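Local structure of putative surface-anchored fimbrial subunit (Corynebacterium diphtheriae, 3HR6) at residues Gly36-Leu49 with Thr95-Glu109. The protein forms the shaft of pili on the surface of Corynebacterium diphtheriae as the major pilin, built of tandem Ig-like modules. Residues are numbered along the deposited sequence; the frame is centred on the assembly and turned at random.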
# COMPACT_ATOMS: atom_id res chain seq x y z
N GLY A 36 -13.14 10.32 -13.33
CA GLY A 36 -12.03 9.42 -13.48
C GLY A 36 -12.43 7.97 -13.65
O GLY A 36 -11.60 7.09 -13.52
N MET A 37 -13.73 7.73 -13.88
CA MET A 37 -14.20 6.36 -14.07
C MET A 37 -14.05 6.04 -15.54
O MET A 37 -14.46 6.82 -16.39
CB MET A 37 -15.64 6.21 -13.58
CG MET A 37 -15.79 6.46 -12.09
SD MET A 37 -15.06 5.17 -11.09
CE MET A 37 -13.51 5.91 -10.51
N SER A 38 -13.48 4.87 -15.82
CA SER A 38 -13.03 4.52 -17.15
C SER A 38 -14.00 3.56 -17.80
O SER A 38 -14.36 2.54 -17.22
CB SER A 38 -11.64 3.88 -17.07
OG SER A 38 -11.26 3.43 -18.36
N PHE A 39 -14.44 3.90 -19.01
CA PHE A 39 -15.38 3.13 -19.75
C PHE A 39 -14.90 2.90 -21.15
O PHE A 39 -14.35 3.81 -21.77
CB PHE A 39 -16.71 3.85 -19.83
CG PHE A 39 -17.41 3.94 -18.51
CD1 PHE A 39 -18.31 2.96 -18.11
CD2 PHE A 39 -17.18 5.02 -17.69
CE1 PHE A 39 -18.95 3.05 -16.88
CE2 PHE A 39 -17.80 5.12 -16.49
CZ PHE A 39 -18.70 4.13 -16.07
N THR A 40 -15.14 1.70 -21.65
CA THR A 40 -14.98 1.42 -23.06
C THR A 40 -16.37 1.23 -23.69
O THR A 40 -17.24 0.51 -23.16
CB THR A 40 -14.08 0.20 -23.27
OG1 THR A 40 -12.81 0.46 -22.67
CG2 THR A 40 -13.89 -0.10 -24.75
N LEU A 41 -16.57 1.91 -24.82
CA LEU A 41 -17.73 1.73 -25.66
C LEU A 41 -17.41 0.73 -26.78
O LEU A 41 -16.41 0.88 -27.48
CB LEU A 41 -18.18 3.07 -26.25
CG LEU A 41 -19.52 3.05 -26.99
CD1 LEU A 41 -20.71 2.89 -26.01
CD2 LEU A 41 -19.68 4.31 -27.85
N TYR A 42 -18.24 -0.30 -26.91
CA TYR A 42 -18.21 -1.25 -28.01
C TYR A 42 -19.49 -1.19 -28.81
O TYR A 42 -20.58 -1.00 -28.23
CB TYR A 42 -18.11 -2.68 -27.47
CG TYR A 42 -16.84 -2.99 -26.71
CD1 TYR A 42 -15.72 -3.47 -27.40
CD2 TYR A 42 -16.76 -2.84 -25.34
CE1 TYR A 42 -14.57 -3.76 -26.75
CE2 TYR A 42 -15.60 -3.14 -24.66
CZ TYR A 42 -14.49 -3.59 -25.39
OH TYR A 42 -13.31 -3.91 -24.77
N ARG A 43 -19.38 -1.41 -30.11
CA ARG A 43 -20.56 -1.61 -30.98
C ARG A 43 -20.90 -3.10 -31.02
O ARG A 43 -20.01 -3.94 -31.14
CB ARG A 43 -20.30 -1.10 -32.39
CG ARG A 43 -21.49 -1.31 -33.35
CD ARG A 43 -21.38 -0.49 -34.62
NE ARG A 43 -21.04 0.90 -34.31
CZ ARG A 43 -19.86 1.49 -34.54
NH1 ARG A 43 -18.85 0.85 -35.12
NH2 ARG A 43 -19.70 2.77 -34.17
N VAL A 44 -22.18 -3.43 -30.88
CA VAL A 44 -22.62 -4.82 -31.02
C VAL A 44 -22.72 -5.16 -32.50
O VAL A 44 -23.52 -4.58 -33.24
CB VAL A 44 -23.93 -5.10 -30.29
CG1 VAL A 44 -24.33 -6.56 -30.44
CG2 VAL A 44 -23.78 -4.75 -28.83
N ASN A 45 -21.89 -6.10 -32.93
CA ASN A 45 -21.84 -6.46 -34.35
C ASN A 45 -23.15 -7.05 -34.83
O ASN A 45 -23.80 -7.82 -34.12
CB ASN A 45 -20.69 -7.43 -34.62
CG ASN A 45 -19.35 -6.82 -34.36
OD1 ASN A 45 -18.32 -7.51 -34.39
ND2 ASN A 45 -19.33 -5.52 -34.10
N GLU A 46 -23.52 -6.65 -36.04
CA GLU A 46 -24.62 -7.28 -36.78
C GLU A 46 -25.93 -7.25 -36.03
O GLU A 46 -26.63 -8.26 -35.95
CB GLU A 46 -24.27 -8.72 -37.11
CG GLU A 46 -22.85 -8.92 -37.56
CD GLU A 46 -22.66 -10.29 -38.13
OE1 GLU A 46 -22.00 -11.13 -37.48
OE2 GLU A 46 -23.20 -10.54 -39.22
N ILE A 47 -26.25 -6.09 -35.47
CA ILE A 47 -27.56 -5.82 -34.93
C ILE A 47 -27.98 -4.50 -35.55
O ILE A 47 -27.33 -3.47 -35.34
CB ILE A 47 -27.55 -5.67 -33.41
CG1 ILE A 47 -27.10 -6.97 -32.72
CG2 ILE A 47 -28.92 -5.29 -32.91
CD1 ILE A 47 -28.14 -8.07 -32.76
N ASP A 48 -29.06 -4.55 -36.33
CA ASP A 48 -29.68 -3.38 -36.93
C ASP A 48 -31.03 -3.23 -36.25
O ASP A 48 -31.96 -3.98 -36.51
CB ASP A 48 -29.82 -3.59 -38.45
CG ASP A 48 -30.50 -2.42 -39.15
OD1 ASP A 48 -30.69 -1.35 -38.54
OD2 ASP A 48 -30.83 -2.58 -40.35
N LEU A 49 -31.13 -2.24 -35.36
CA LEU A 49 -32.36 -2.05 -34.58
C LEU A 49 -33.51 -1.40 -35.37
O LEU A 49 -34.62 -1.21 -34.82
CB LEU A 49 -32.05 -1.26 -33.31
CG LEU A 49 -31.18 -2.01 -32.31
CD1 LEU A 49 -30.72 -1.06 -31.20
CD2 LEU A 49 -31.94 -3.22 -31.75
N THR A 95 -22.60 6.26 -34.97
CA THR A 95 -23.53 5.72 -35.96
C THR A 95 -24.64 5.01 -35.20
O THR A 95 -24.40 4.41 -34.14
CB THR A 95 -22.82 4.72 -36.94
OG1 THR A 95 -22.63 3.45 -36.30
CG2 THR A 95 -21.45 5.23 -37.37
N PRO A 96 -25.88 5.12 -35.69
CA PRO A 96 -26.95 4.39 -35.01
C PRO A 96 -26.65 2.89 -34.92
O PRO A 96 -26.35 2.25 -35.92
CB PRO A 96 -28.16 4.67 -35.89
CG PRO A 96 -27.87 6.01 -36.51
CD PRO A 96 -26.39 6.02 -36.74
N ALA A 97 -26.69 2.34 -33.70
CA ALA A 97 -26.34 0.93 -33.47
C ALA A 97 -26.76 0.50 -32.06
O ALA A 97 -27.24 1.33 -31.30
CB ALA A 97 -24.84 0.73 -33.62
N LEU A 98 -26.62 -0.79 -31.75
CA LEU A 98 -26.67 -1.29 -30.38
C LEU A 98 -25.26 -1.21 -29.82
O LEU A 98 -24.30 -1.68 -30.46
CB LEU A 98 -27.19 -2.74 -30.31
CG LEU A 98 -27.41 -3.35 -28.90
CD1 LEU A 98 -28.47 -2.59 -28.13
CD2 LEU A 98 -27.80 -4.84 -29.00
N TYR A 99 -25.11 -0.61 -28.64
CA TYR A 99 -23.80 -0.48 -28.02
C TYR A 99 -23.68 -1.23 -26.71
O TYR A 99 -24.67 -1.56 -26.06
CB TYR A 99 -23.44 1.00 -27.81
CG TYR A 99 -23.17 1.71 -29.12
CD1 TYR A 99 -21.90 1.72 -29.68
CD2 TYR A 99 -24.20 2.37 -29.82
CE1 TYR A 99 -21.64 2.36 -30.88
CE2 TYR A 99 -23.94 3.02 -31.03
CZ TYR A 99 -22.66 3.02 -31.54
OH TYR A 99 -22.37 3.63 -32.76
N LEU A 100 -22.45 -1.52 -26.34
CA LEU A 100 -22.16 -2.14 -25.07
C LEU A 100 -21.16 -1.26 -24.34
O LEU A 100 -20.11 -0.90 -24.89
CB LEU A 100 -21.64 -3.57 -25.27
CG LEU A 100 -21.25 -4.30 -23.98
CD1 LEU A 100 -22.47 -4.90 -23.34
CD2 LEU A 100 -20.16 -5.37 -24.28
N VAL A 101 -21.52 -0.84 -23.12
CA VAL A 101 -20.69 0.02 -22.31
C VAL A 101 -20.03 -0.84 -21.23
O VAL A 101 -20.72 -1.50 -20.45
CB VAL A 101 -21.52 1.17 -21.65
CG1 VAL A 101 -20.70 1.92 -20.60
CG2 VAL A 101 -22.07 2.12 -22.72
N VAL A 102 -18.71 -0.81 -21.19
CA VAL A 102 -17.95 -1.63 -20.24
C VAL A 102 -17.15 -0.73 -19.32
O VAL A 102 -16.21 -0.08 -19.76
CB VAL A 102 -17.01 -2.64 -20.94
CG1 VAL A 102 -16.19 -3.44 -19.91
CG2 VAL A 102 -17.81 -3.59 -21.81
N GLN A 103 -17.49 -0.67 -18.05
CA GLN A 103 -16.59 -0.01 -17.10
C GLN A 103 -15.33 -0.84 -16.92
O GLN A 103 -15.39 -2.06 -16.80
CB GLN A 103 -17.20 0.23 -15.73
CG GLN A 103 -16.33 1.17 -14.91
CD GLN A 103 -16.95 1.66 -13.61
OE1 GLN A 103 -18.09 1.31 -13.25
NE2 GLN A 103 -16.20 2.50 -12.89
N GLU A 104 -14.19 -0.16 -16.87
CA GLU A 104 -12.89 -0.80 -16.82
C GLU A 104 -12.28 -0.66 -15.43
O GLU A 104 -12.73 0.12 -14.61
CB GLU A 104 -11.98 -0.14 -17.82
CG GLU A 104 -12.49 -0.20 -19.27
CD GLU A 104 -12.33 -1.55 -19.95
OE1 GLU A 104 -12.15 -2.58 -19.27
OE2 GLU A 104 -12.39 -1.57 -21.19
N LEU A 105 -11.21 -1.40 -15.23
CA LEU A 105 -10.51 -1.46 -13.95
C LEU A 105 -9.36 -0.47 -13.85
O LEU A 105 -8.61 -0.49 -12.86
CB LEU A 105 -10.03 -2.90 -13.75
CG LEU A 105 -11.11 -3.94 -13.45
CD1 LEU A 105 -10.45 -5.34 -13.47
CD2 LEU A 105 -11.81 -3.67 -12.12
N ASN A 106 -9.20 0.40 -14.86
CA ASN A 106 -8.13 1.40 -14.95
C ASN A 106 -8.61 2.88 -14.73
O ASN A 106 -8.03 3.85 -15.28
CB ASN A 106 -7.41 1.26 -16.29
CG ASN A 106 -8.25 1.72 -17.46
OD1 ASN A 106 -9.47 1.74 -17.36
ND2 ASN A 106 -7.60 2.14 -18.56
N GLY A 107 -9.67 3.05 -13.93
CA GLY A 107 -10.11 4.39 -13.52
C GLY A 107 -9.09 5.06 -12.63
O GLY A 107 -8.14 4.40 -12.20
N ALA A 108 -9.31 6.34 -12.35
CA ALA A 108 -8.40 7.14 -11.50
C ALA A 108 -8.32 6.55 -10.11
O ALA A 108 -7.25 6.52 -9.46
CB ALA A 108 -8.86 8.60 -11.45
N GLU A 109 -9.47 6.05 -9.64
CA GLU A 109 -9.60 5.38 -8.36
C GLU A 109 -10.14 3.98 -8.61
O GLU A 109 -10.95 3.75 -9.53
CB GLU A 109 -10.58 6.10 -7.44
CG GLU A 109 -10.28 7.52 -7.10
CD GLU A 109 -11.42 8.09 -6.26
OE1 GLU A 109 -12.55 8.26 -6.80
OE2 GLU A 109 -11.18 8.31 -5.05
O HOH W 1 -13.35 2.63 -13.77
O HOH W 2 -13.30 -3.97 -22.23
O HOH W 3 -25.24 -2.47 -33.37
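Over one face of the F39 ring lies the aliphatic CG of Q103, 4.1 Å from the ring centroid in a CH-pi contact; the extended glutamine thus offers methylenes to the phenyl while its OE1 reaches S114 N. The R43 guanidinium has T95 OG1 over one face and, at its edge, A97 CB and Y99 OH. Arginine is long enough here to lie along A97 and bring NH2 to Y99 OH, a bond of 3.1 Å in the guanidinium plane, with a weak second one from NE. That hydroxyl donates in turn to T95 O at 2.6 Å. Beside the Y42 ring, CE2 meets V102 CG2 at 3.6 Å, and a water sits in plane at the edge, linking Y42 OH to E104 OE2. With CG beside the backbone N (chi1 -59°) and a bend at chi2, E104 curls back so that the anti lone pair of OE2 accepts from T40 OG1 at 2.5 Å. On the opposite face of the sheet, between the F39-Q103 and R43-Y99 pairs, L41 CD1 packs on V101 CG2 (3.6 Å), branched apolar chains filling the space. Paired backbone bonds join T40 with V102 and Y42 with L100. F39 and Y99 also touch strand 5-13, and the antiparallel pairing of strands 38-44 and 97-103 is consistent with the beta-sandwich of an Ig-like N-terminal pilin domain.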